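Local atomic coordinates of mandelate racemase/muconate lactonizing enzyme-like protein (Rubrobacter xylanophilus DSM 9941, PDB entry 3CYJ), a protein that is of unknown function but has the two-domain build of the enolase superfamily, a capping N-terminal domain joined to a metal-binding barrel domain. Residues S25-L29 with A195-Y199; S57-V62 with V97-A101; W82-Q86 with V102-D106; A158-R162 with P336-S340; V178-R182 with F211-G216. All coordinates share one frame; numbering follows the deposited sequence.

Interaction 1. Residues S25-L29 with A195-Y199; sequences SDGTL and ANGAY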
# COMPACT_ATOMS: atom_id res chain seq x y z
N SER A 25 -19.28 -5.23 -36.49
CA SER A 25 -19.21 -4.27 -35.40
C SER A 25 -18.90 -5.00 -34.10
O SER A 25 -19.00 -6.23 -34.01
CB SER A 25 -20.50 -3.49 -35.30
OG SER A 25 -21.54 -4.38 -34.89
N ASP A 26 -18.54 -4.23 -33.09
CA ASP A 26 -18.31 -4.80 -31.79
C ASP A 26 -18.87 -3.75 -30.85
O ASP A 26 -19.55 -2.79 -31.32
CB ASP A 26 -16.82 -5.14 -31.55
CG ASP A 26 -15.88 -3.93 -31.66
OD1 ASP A 26 -16.28 -2.80 -31.29
OD2 ASP A 26 -14.72 -4.12 -32.08
N GLY A 27 -18.59 -3.92 -29.56
CA GLY A 27 -19.15 -3.02 -28.58
C GLY A 27 -18.83 -1.56 -28.83
O GLY A 27 -19.63 -0.72 -28.54
N THR A 28 -17.67 -1.22 -29.38
CA THR A 28 -17.36 0.19 -29.51
C THR A 28 -16.97 0.64 -30.94
O THR A 28 -16.47 1.76 -31.10
CB THR A 28 -16.18 0.60 -28.51
OG1 THR A 28 -15.10 -0.33 -28.64
CG2 THR A 28 -16.61 0.61 -27.07
N LEU A 29 -17.17 -0.19 -31.97
CA LEU A 29 -16.74 0.19 -33.31
C LEU A 29 -17.47 -0.56 -34.44
O LEU A 29 -17.94 -1.68 -34.24
CB LEU A 29 -15.23 0.08 -33.44
CG LEU A 29 -14.51 0.77 -34.62
CD1 LEU A 29 -14.34 2.24 -34.41
CD2 LEU A 29 -13.15 0.18 -34.82
N ALA A 195 -15.93 -7.55 -25.04
CA ALA A 195 -16.81 -6.38 -24.88
C ALA A 195 -16.18 -5.14 -25.53
O ALA A 195 -16.84 -4.09 -25.70
CB ALA A 195 -17.11 -6.13 -23.40
N ASN A 196 -14.89 -5.25 -25.90
CA ASN A 196 -14.17 -4.16 -26.53
C ASN A 196 -14.39 -2.84 -25.79
O ASN A 196 -14.70 -1.80 -26.41
CB ASN A 196 -14.60 -4.02 -28.02
CG ASN A 196 -14.12 -5.20 -28.86
OD1 ASN A 196 -13.01 -5.15 -29.38
ND2 ASN A 196 -14.91 -6.32 -28.90
N GLY A 197 -14.30 -2.92 -24.46
CA GLY A 197 -14.41 -1.75 -23.57
C GLY A 197 -15.78 -1.10 -23.47
O GLY A 197 -15.89 0.07 -23.10
N ALA A 198 -16.83 -1.86 -23.76
CA ALA A 198 -18.17 -1.28 -23.85
C ALA A 198 -18.85 -0.92 -22.54
O ALA A 198 -19.82 -0.15 -22.56
CB ALA A 198 -19.09 -2.22 -24.68
N TYR A 199 -18.40 -1.51 -21.43
CA TYR A 199 -19.07 -1.37 -20.13
C TYR A 199 -18.41 -0.40 -19.14
O TYR A 199 -17.19 -0.21 -19.16
CB TYR A 199 -19.10 -2.74 -19.41
CG TYR A 199 -19.76 -3.88 -20.16
CD1 TYR A 199 -20.98 -3.71 -20.82
CD2 TYR A 199 -19.16 -5.15 -20.18
CE1 TYR A 199 -21.60 -4.81 -21.53
CE2 TYR A 199 -19.77 -6.23 -20.80
CZ TYR A 199 -20.97 -6.06 -21.49
OH TYR A 199 -21.50 -7.15 -22.12
O HOH W 1 -17.53 -6.23 -28.49
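N196 lays its side-chain amide against the carboxylate of D26: the two planes are 15° apart and stacked, with D26 OD2 3.4 Å from N196 OD1. Both oxygens are acceptors, which makes this a packing contact; D26 OD2 is instead paired with R90 of the second subunit in a salt bridge. The amide gets there because N196 CG stands beside its own backbone N, anti to the carbonyl carbon (chi1 -69°). D26 OD1 is used within its own loop, taking the backbone N of T28 at 2.8 Å on its anti side, an Asx turn. T28 then binds across the contact: T28 OG1 donates to N196 O over 2.7 Å, lying in the carbonyl plane with a C=O...donor angle of 154°. R90 of the second subunit hydrogen-bonds the same hydroxyl. In enolase-superfamily terms, a loop of the N-terminal capping domain here meets the loop that follows barrel strand 190-194. That strand ends in D194, which forms the sodium site with E221 and E222, and the N196 side chain comes within about 3 Å of the ion, nearest atoms being compared. A type I' turn from A195 to A198 shapes the barrel side and packs A198 CB 4.0 Å from G27 CA. One water accepts from G27 N at 2.8 Å and from N196 ND2 at 2.7 Å, bridging the loops beside the stacked pair.

Interaction 2. Residues S57-V62 with V97-A101; sequences SVGRFV and VGAMA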
# COMPACT_ATOMS: atom_id res chain seq x y z
N SER A 57 -1.66 5.07 -43.47
CA SER A 57 -0.57 5.96 -43.06
C SER A 57 0.61 5.19 -42.46
O SER A 57 1.72 5.71 -42.45
CB SER A 57 -1.05 7.07 -42.12
OG SER A 57 -1.68 6.53 -40.97
N VAL A 58 0.38 3.95 -41.99
CA VAL A 58 1.47 3.08 -41.49
C VAL A 58 2.59 2.89 -42.55
O VAL A 58 3.79 3.00 -42.24
CB VAL A 58 0.90 1.70 -41.00
CG1 VAL A 58 2.02 0.67 -40.73
CG2 VAL A 58 -0.01 1.86 -39.78
N GLY A 59 2.18 2.68 -43.81
CA GLY A 59 3.14 2.56 -44.93
C GLY A 59 4.03 3.77 -45.15
O GLY A 59 5.24 3.65 -45.33
N ARG A 60 3.43 4.95 -45.09
CA ARG A 60 4.22 6.19 -45.14
C ARG A 60 5.24 6.34 -43.96
O ARG A 60 6.41 6.77 -44.16
CB ARG A 60 3.25 7.40 -45.22
CG ARG A 60 4.00 8.71 -45.54
CD ARG A 60 4.66 8.60 -46.98
NE ARG A 60 5.80 9.50 -47.14
CZ ARG A 60 5.71 10.76 -47.56
NH1 ARG A 60 4.51 11.31 -47.84
NH2 ARG A 60 6.83 11.49 -47.69
N PHE A 61 4.80 5.96 -42.74
CA PHE A 61 5.71 5.93 -41.59
C PHE A 61 6.93 5.01 -41.83
O PHE A 61 8.05 5.37 -41.52
CB PHE A 61 4.96 5.47 -40.31
CG PHE A 61 5.71 5.79 -39.02
CD1 PHE A 61 5.38 6.90 -38.25
CD2 PHE A 61 6.75 4.95 -38.57
CE1 PHE A 61 6.09 7.20 -37.04
CE2 PHE A 61 7.45 5.22 -37.38
CZ PHE A 61 7.11 6.36 -36.61
N VAL A 62 6.69 3.80 -42.32
CA VAL A 62 7.81 2.89 -42.72
C VAL A 62 8.76 3.55 -43.72
O VAL A 62 9.99 3.56 -43.52
CB VAL A 62 7.29 1.56 -43.34
CG1 VAL A 62 8.44 0.68 -43.88
CG2 VAL A 62 6.39 0.80 -42.32
N VAL A 97 0.42 4.02 -34.58
CA VAL A 97 0.87 3.86 -35.97
C VAL A 97 2.37 3.48 -36.06
O VAL A 97 2.70 2.56 -36.82
CB VAL A 97 0.67 5.19 -36.77
CG1 VAL A 97 1.56 5.22 -38.05
CG2 VAL A 97 -0.79 5.39 -37.08
N GLY A 98 3.24 4.19 -35.31
CA GLY A 98 4.68 3.95 -35.29
C GLY A 98 5.03 2.53 -34.84
O GLY A 98 5.99 1.90 -35.37
N ALA A 99 4.26 2.01 -33.88
CA ALA A 99 4.54 0.69 -33.33
C ALA A 99 4.11 -0.37 -34.32
O ALA A 99 4.74 -1.43 -34.45
CB ALA A 99 3.77 0.49 -31.99
N MET A 100 2.98 -0.10 -34.97
CA MET A 100 2.46 -0.98 -36.02
C MET A 100 3.50 -1.09 -37.17
O MET A 100 3.74 -2.19 -37.70
CB MET A 100 1.13 -0.43 -36.53
CG MET A 100 0.02 -0.74 -35.59
SD MET A 100 -1.65 -0.31 -36.07
CE MET A 100 -1.72 1.12 -35.10
N ALA A 101 4.14 0.04 -37.49
CA ALA A 101 5.15 0.08 -38.54
C ALA A 101 6.40 -0.70 -38.13
O ALA A 101 6.90 -1.55 -38.91
CB ALA A 101 5.51 1.53 -38.92
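F61 lays one face of its ring over the backbone of G98 where helices 57-62 and 97-101 meet. The evidence for a CH-pi contact is direct: G98 CA is 3.7 Å from the centroid of the F61 ring and 15° off the ring normal. The ring is carried there with F61 CG anti to the backbone N (chi1 -163°), which extends the side chain toward the second helix, and the absence of a side chain on G98 leaves its CA open to that approach. A101 supplies the other close point. Its methyl meets three residues of helix 57-62: A101 CB lies 3.6 Å from V62 CG2, 3.7 Å from F61 CD2 and 4.0 Å from V58 CG1. The two branches of V58 divide the work, CG1 turning to A101 while CG2 lies 4.1 Å from M100 CB and equally near V97 CG1. V97 enters from the opposite direction, V58 and V97 sliding past each other, and V97 CG1 also reaches F61 CB at 4.1 Å. At the start of the row, S57 OG only grazes V97 CG2, its hydrogen bond being to D55. F61 and S57 also pack on S57 and F61 of the second subunit, which places this layer at a subunit boundary. The axes approach to 8.7 Å at a signed angle of -68°, a steep crossing of two helices in the helical part of the N-terminal capping domain, which in the enolase superfamily follows an antiparallel sheet.

Interaction 3. Residues W82-Q86 with V102-D106; sequences WARMQ and VSAVD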
# COMPACT_ATOMS: atom_id res chain seq x y z
N TRP A 82 15.67 -3.38 -34.63
CA TRP A 82 14.52 -3.00 -33.83
C TRP A 82 14.90 -1.93 -32.83
O TRP A 82 14.20 -0.92 -32.70
CB TRP A 82 13.98 -4.23 -33.13
CG TRP A 82 12.71 -4.13 -32.37
CD1 TRP A 82 11.42 -4.39 -32.84
CD2 TRP A 82 12.57 -3.87 -30.96
NE1 TRP A 82 10.52 -4.29 -31.81
CE2 TRP A 82 11.19 -3.98 -30.65
CE3 TRP A 82 13.47 -3.56 -29.93
CZ2 TRP A 82 10.70 -3.82 -29.33
CZ3 TRP A 82 12.99 -3.39 -28.64
CH2 TRP A 82 11.62 -3.50 -28.35
N ALA A 83 16.04 -2.12 -32.15
CA ALA A 83 16.48 -1.18 -31.13
C ALA A 83 16.78 0.18 -31.74
O ALA A 83 16.40 1.22 -31.19
CB ALA A 83 17.68 -1.71 -30.40
N ARG A 84 17.50 0.17 -32.84
CA ARG A 84 17.82 1.39 -33.59
C ARG A 84 16.49 2.02 -34.12
O ARG A 84 16.36 3.26 -34.11
CB ARG A 84 18.84 1.09 -34.73
CG ARG A 84 20.24 0.71 -34.22
CD ARG A 84 21.14 0.11 -35.33
NE ARG A 84 21.03 0.90 -36.55
CZ ARG A 84 20.69 0.38 -37.73
NH1 ARG A 84 20.53 -0.94 -37.83
NH2 ARG A 84 20.58 1.18 -38.83
N MET A 85 15.52 1.20 -34.52
CA MET A 85 14.24 1.77 -34.99
C MET A 85 13.48 2.51 -33.87
O MET A 85 13.03 3.65 -34.06
CB MET A 85 13.35 0.70 -35.63
CG MET A 85 13.78 0.22 -37.08
SD MET A 85 12.56 -0.77 -37.99
CE MET A 85 12.67 -2.39 -37.17
N GLN A 86 13.35 1.87 -32.69
CA GLN A 86 12.72 2.44 -31.52
C GLN A 86 13.41 3.77 -31.09
O GLN A 86 12.74 4.73 -30.76
CB GLN A 86 12.73 1.44 -30.35
CG GLN A 86 12.06 0.12 -30.60
CD GLN A 86 10.55 0.20 -30.68
OE1 GLN A 86 9.92 1.28 -30.66
NE2 GLN A 86 9.95 -0.97 -30.80
N VAL A 102 6.95 -0.38 -36.95
CA VAL A 102 8.08 -1.17 -36.43
C VAL A 102 7.78 -2.69 -36.45
O VAL A 102 8.61 -3.50 -36.84
CB VAL A 102 8.49 -0.74 -34.99
CG1 VAL A 102 9.45 -1.75 -34.42
CG2 VAL A 102 9.19 0.65 -35.00
N SER A 103 6.57 -3.07 -36.07
CA SER A 103 6.19 -4.48 -36.00
C SER A 103 6.26 -5.16 -37.37
O SER A 103 6.84 -6.24 -37.52
CB SER A 103 4.75 -4.58 -35.47
OG SER A 103 4.71 -4.13 -34.12
N ALA A 104 5.64 -4.53 -38.36
CA ALA A 104 5.63 -5.05 -39.73
C ALA A 104 7.05 -5.22 -40.22
O ALA A 104 7.38 -6.24 -40.79
CB ALA A 104 4.87 -4.07 -40.66
N VAL A 105 7.89 -4.20 -40.02
CA VAL A 105 9.28 -4.28 -40.43
C VAL A 105 10.07 -5.39 -39.69
O VAL A 105 10.82 -6.14 -40.30
CB VAL A 105 9.98 -2.95 -40.25
CG1 VAL A 105 11.45 -3.09 -40.61
CG2 VAL A 105 9.37 -1.90 -41.14
N ASP A 106 9.86 -5.51 -38.38
CA ASP A 106 10.51 -6.53 -37.59
C ASP A 106 10.16 -7.97 -38.03
O ASP A 106 10.99 -8.86 -38.00
CB ASP A 106 10.16 -6.34 -36.12
CG ASP A 106 10.85 -7.36 -35.21
OD1 ASP A 106 12.05 -7.17 -34.85
OD2 ASP A 106 10.18 -8.33 -34.83
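W82 faces D106 and M85 faces V102 across two nearly antiparallel helices, 82-86 and 102-106, whose axes come within 10.8 Å at 161° between their directions. The separation is filled by side chains. V102 carries the middle of the contact: its CG1 branch, anti to the backbone N (chi1 169°), points at the indole and lies 3.7 Å from W82 CD1, with the two side chains crossing at about a right angle. The same V102 CG1 is 3.7 Å from Q86 NE2. Q86 folds back along its own helix, its chain bent at chi2, so that NE2 sits over the rim of one face of the W82 ring, 3.1 Å above the plane. The thioether of M85 bends against V105: M85 SD lies 3.7 Å from V105 CG1, and the bend at chi3 (-75°) turns M85 CE back to the same distance from it. Helix 57-70 closes over this part, with L66 touching M85 and V102. D106 completes the row, its OD1 3.5 Å from W82 CD1, with carboxylate and ring planes steeply inclined. The polar ends of this pair look beyond the two helices: D106 OD1 is hydrogen-bonded to T278, D106 OD2 weakly to I277 N, and W82 NE1 weakly to G275 O. The two helices thus meet mainly through carbon and sulfur, while the polar atoms of D106 and W82 bond to residues 275-278. These bonds link the capping domain's helices to the barrel domain, and the N-terminal end of helix 276-280 would probably favour a charged D106.

Interaction 4. Residues A158-R162 with P336-S340; sequences AGIPR and PEGGS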
# COMPACT_ATOMS: atom_id res chain seq x y z
N ALA A 158 -15.59 -28.02 -37.03
CA ALA A 158 -14.23 -28.18 -37.50
C ALA A 158 -13.27 -28.65 -36.42
O ALA A 158 -12.05 -28.72 -36.63
CB ALA A 158 -13.71 -26.87 -38.11
N GLY A 159 -13.77 -28.96 -35.23
CA GLY A 159 -12.87 -29.44 -34.17
C GLY A 159 -12.11 -28.35 -33.41
O GLY A 159 -11.17 -28.65 -32.67
N ILE A 160 -12.48 -27.08 -33.61
CA ILE A 160 -11.88 -25.97 -32.82
C ILE A 160 -12.71 -25.84 -31.54
O ILE A 160 -13.87 -25.39 -31.60
CB ILE A 160 -11.86 -24.62 -33.59
CG1 ILE A 160 -11.14 -24.76 -34.92
CG2 ILE A 160 -11.23 -23.49 -32.73
CD1 ILE A 160 -11.28 -23.50 -35.82
N PRO A 161 -12.14 -26.25 -30.39
CA PRO A 161 -12.90 -26.41 -29.15
C PRO A 161 -13.07 -25.12 -28.30
O PRO A 161 -13.47 -25.20 -27.14
CB PRO A 161 -12.08 -27.47 -28.39
CG PRO A 161 -10.64 -27.20 -28.83
CD PRO A 161 -10.71 -26.56 -30.20
N ARG A 162 -12.82 -23.96 -28.92
CA ARG A 162 -12.90 -22.66 -28.27
C ARG A 162 -13.34 -21.62 -29.29
O ARG A 162 -12.77 -21.49 -30.37
CB ARG A 162 -11.54 -22.24 -27.72
CG ARG A 162 -11.01 -23.12 -26.61
CD ARG A 162 -9.43 -23.05 -26.46
NE ARG A 162 -8.75 -23.38 -27.73
CZ ARG A 162 -8.21 -24.57 -28.00
NH1 ARG A 162 -8.28 -25.55 -27.10
NH2 ARG A 162 -7.62 -24.80 -29.18
N PRO A 336 -6.63 -24.60 -39.39
CA PRO A 336 -6.84 -24.71 -37.93
C PRO A 336 -7.75 -25.90 -37.55
O PRO A 336 -8.15 -26.03 -36.39
CB PRO A 336 -7.55 -23.39 -37.59
CG PRO A 336 -8.40 -23.15 -38.83
CD PRO A 336 -7.49 -23.56 -39.98
N GLU A 337 -8.10 -26.70 -38.54
CA GLU A 337 -8.82 -27.97 -38.32
C GLU A 337 -8.32 -28.75 -37.08
O GLU A 337 -7.15 -29.07 -36.96
CB GLU A 337 -8.67 -28.82 -39.61
CG GLU A 337 -8.95 -30.30 -39.48
CD GLU A 337 -10.45 -30.60 -39.46
OE1 GLU A 337 -11.25 -29.72 -39.89
OE2 GLU A 337 -10.83 -31.72 -39.00
N GLY A 338 -9.21 -29.07 -36.16
CA GLY A 338 -8.84 -29.88 -35.00
C GLY A 338 -8.27 -29.04 -33.85
O GLY A 338 -7.88 -29.59 -32.81
N GLY A 339 -8.14 -27.72 -34.05
CA GLY A 339 -7.96 -26.79 -32.94
C GLY A 339 -6.62 -26.13 -32.82
O GLY A 339 -6.41 -25.29 -31.93
N SER A 340 -5.68 -26.52 -33.68
CA SER A 340 -4.33 -26.00 -33.61
C SER A 340 -3.81 -25.52 -34.97
O SER A 340 -4.34 -25.91 -36.01
CB SER A 340 -3.38 -27.03 -33.02
OG SER A 340 -3.59 -27.10 -31.64
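R162 and G339 meet at the edge of the guanidinium group, where G339 O lies in plane and 3.0 Å from R162 NH2. The angle is too poor for a hydrogen bond; R162 NH2 makes one instead to V134 O of strand 132-137. One guanidinium face is covered by the neighbouring proline, P161 CG standing 3.2 Å above the plane and offset toward the rim. A bend at chi3 (-55°) folds the arginine back so that this face can rest on P161. The proline ring also touches across the contact, P161 CD being 3.9 Å from G339 CA. Between these groups the backbones approach closely, with I160 CA 4.0 Å from G339 CA, an intimacy that the lack of side chains at G159 and G339 permits. The true bond comes from the amide of G338, G338 N to A158 O at 2.9 Å, fairly straight at 162° and almost in line with the carbonyl. I160 meets P336 obliquely, its CG1 3.6 Å from P336 O and its CD1 4.1 Å from P336 CB. G159, with positive phi (81°), is the C-prime residue of a Schellman motif that ends helix 145-157. The chain then turns into strand 162-166, the helix-to-strand link of a beta/alpha barrel, here packed against the loop leading to strand 340-341, which pairs antiparallel with barrel strand 132-137.

Interaction 5. Residues V178-R182 with F211-G216; sequences VRAAR and FAREAG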
# COMPACT_ATOMS: atom_id res chain seq x y z
N VAL A 178 -26.01 -14.84 -26.49
CA VAL A 178 -25.13 -15.84 -25.86
C VAL A 178 -25.81 -17.21 -25.70
O VAL A 178 -25.17 -18.25 -25.88
CB VAL A 178 -24.48 -15.39 -24.50
CG1 VAL A 178 -23.54 -14.20 -24.71
CG2 VAL A 178 -25.52 -15.06 -23.45
N ARG A 179 -27.10 -17.21 -25.37
CA ARG A 179 -27.89 -18.45 -25.34
C ARG A 179 -27.93 -19.15 -26.68
O ARG A 179 -27.77 -20.37 -26.73
CB ARG A 179 -29.29 -18.19 -24.77
CG ARG A 179 -29.21 -18.09 -23.23
CD ARG A 179 -30.57 -18.07 -22.58
NE ARG A 179 -31.38 -17.01 -23.17
CZ ARG A 179 -31.78 -15.92 -22.51
NH1 ARG A 179 -31.42 -15.79 -21.20
NH2 ARG A 179 -32.53 -15.00 -23.15
N ALA A 180 -28.10 -18.38 -27.76
CA ALA A 180 -28.05 -18.89 -29.14
C ALA A 180 -26.70 -19.46 -29.53
O ALA A 180 -26.61 -20.49 -30.24
CB ALA A 180 -28.44 -17.78 -30.16
N ALA A 181 -25.64 -18.80 -29.09
CA ALA A 181 -24.28 -19.29 -29.33
C ALA A 181 -24.05 -20.62 -28.59
O ALA A 181 -23.42 -21.53 -29.10
CB ALA A 181 -23.21 -18.20 -28.93
N ARG A 182 -24.54 -20.71 -27.36
CA ARG A 182 -24.36 -21.94 -26.60
C ARG A 182 -25.06 -23.15 -27.26
O ARG A 182 -24.54 -24.28 -27.27
CB ARG A 182 -24.82 -21.76 -25.15
CG ARG A 182 -24.73 -23.07 -24.30
CD ARG A 182 -23.32 -23.66 -24.34
NE ARG A 182 -22.44 -22.99 -23.42
CZ ARG A 182 -21.12 -23.11 -23.44
NH1 ARG A 182 -20.56 -23.87 -24.37
NH2 ARG A 182 -20.37 -22.49 -22.53
N PHE A 211 -23.63 -13.51 -17.83
CA PHE A 211 -23.15 -14.38 -18.88
C PHE A 211 -22.69 -15.74 -18.36
O PHE A 211 -22.98 -16.74 -19.00
CB PHE A 211 -22.02 -13.72 -19.66
CG PHE A 211 -22.44 -12.53 -20.50
CD1 PHE A 211 -23.63 -12.54 -21.20
CD2 PHE A 211 -21.59 -11.45 -20.66
CE1 PHE A 211 -23.98 -11.45 -22.01
CE2 PHE A 211 -21.92 -10.37 -21.46
CZ PHE A 211 -23.12 -10.38 -22.14
N ALA A 212 -22.00 -15.79 -17.21
CA ALA A 212 -21.72 -17.10 -16.59
C ALA A 212 -22.99 -17.98 -16.41
O ALA A 212 -23.02 -19.13 -16.86
CB ALA A 212 -20.93 -16.95 -15.29
N ARG A 213 -24.06 -17.39 -15.84
CA ARG A 213 -25.32 -18.11 -15.58
C ARG A 213 -26.07 -18.45 -16.86
O ARG A 213 -26.55 -19.57 -17.03
CB ARG A 213 -26.24 -17.28 -14.68
CG ARG A 213 -25.70 -16.99 -13.27
CD ARG A 213 -26.75 -16.25 -12.38
NE ARG A 213 -27.07 -14.87 -12.83
CZ ARG A 213 -26.40 -13.78 -12.45
NH1 ARG A 213 -26.73 -12.55 -12.91
NH2 ARG A 213 -25.37 -13.92 -11.61
N GLU A 214 -26.17 -17.48 -17.76
CA GLU A 214 -26.94 -17.62 -19.00
C GLU A 214 -26.32 -18.63 -19.94
O GLU A 214 -27.05 -19.35 -20.61
CB GLU A 214 -27.05 -16.27 -19.72
CG GLU A 214 -28.14 -15.44 -19.17
CD GLU A 214 -27.89 -13.95 -19.26
OE1 GLU A 214 -27.11 -13.51 -20.15
OE2 GLU A 214 -28.48 -13.23 -18.41
N ALA A 215 -24.99 -18.67 -20.05
CA ALA A 215 -24.38 -19.54 -21.08
C ALA A 215 -23.08 -20.15 -20.66
O ALA A 215 -22.39 -20.71 -21.51
CB ALA A 215 -24.18 -18.83 -22.42
N GLY A 216 -22.71 -20.04 -19.40
CA GLY A 216 -21.49 -20.70 -18.95
C GLY A 216 -20.18 -20.21 -19.59
O GLY A 216 -19.31 -21.02 -19.95
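A215 O is gripped by two nitrogens of R182, which come side-on: R182 NE lies 3.0 Å and R182 NH2 2.9 Å from the one oxygen. The acceptor is close to the guanidinium plane, and NH2 keeps to the carbonyl plane while NE is tilted from it. Both bonds are bent at hydrogen, as expected when one acceptor is shared by a fork. Two bends in the arginine, at chi2 (55°) and chi3 (81°), swing the group round to this side-on pose. R182 NH1 is held by V189 O and G186 O, so the guanidinium is fixed from two directions. Because A215 O lies near the C-terminal end of its helix, the positive charge there is probably favourable. Below the fork A215 CB fits against the first helix, 3.6 Å from V178 O and 4.0 Å from V178 CB. The two methyls of V178 meet the F211 ring obliquely, with V178 CG2 3.9 Å from F211 CD1, the side chains crossing at about a right angle. At the outer margin R179 CG lies 3.6 Å from E214 O. The charged ends of R179 and E214 do not meet, NH1 and OE2 being 4.8 Å apart, so the two form no salt bridge. The axes of helices 178-182 and 211-215 approach to 9.6 Å with a signed angle of -45°. They belong to consecutive outer helices of the barrel, 174-185 and 201-215, joined through strand 190-194; V178 and A181 rest on M165 of strand 162-166, and A181 and R182 on L191 of strand 190-194.

Interaction 1 lies at the metal end, where N196 comes within about 3 Å of the sodium ion; interactions 2 and 3 belong to the capping domain and interactions 4 and 5 to the barrel. Interactions 2 and 3 share helix 97-116, with centres 10 Å apart, and touch where V62 CG1 meets V105 CG2 at 3.9 Å. Interaction 5 is reached from interaction 1 through Y199, whose OH is 3.3 Å from F211 CE2. Interaction 4 joins chain parts at the other end of the barrel strands, its centre 26 Å from that of interaction 1. The second subunit touches interactions 1 and 2, so the metal-end loop and the helical layer both border the same neighbour.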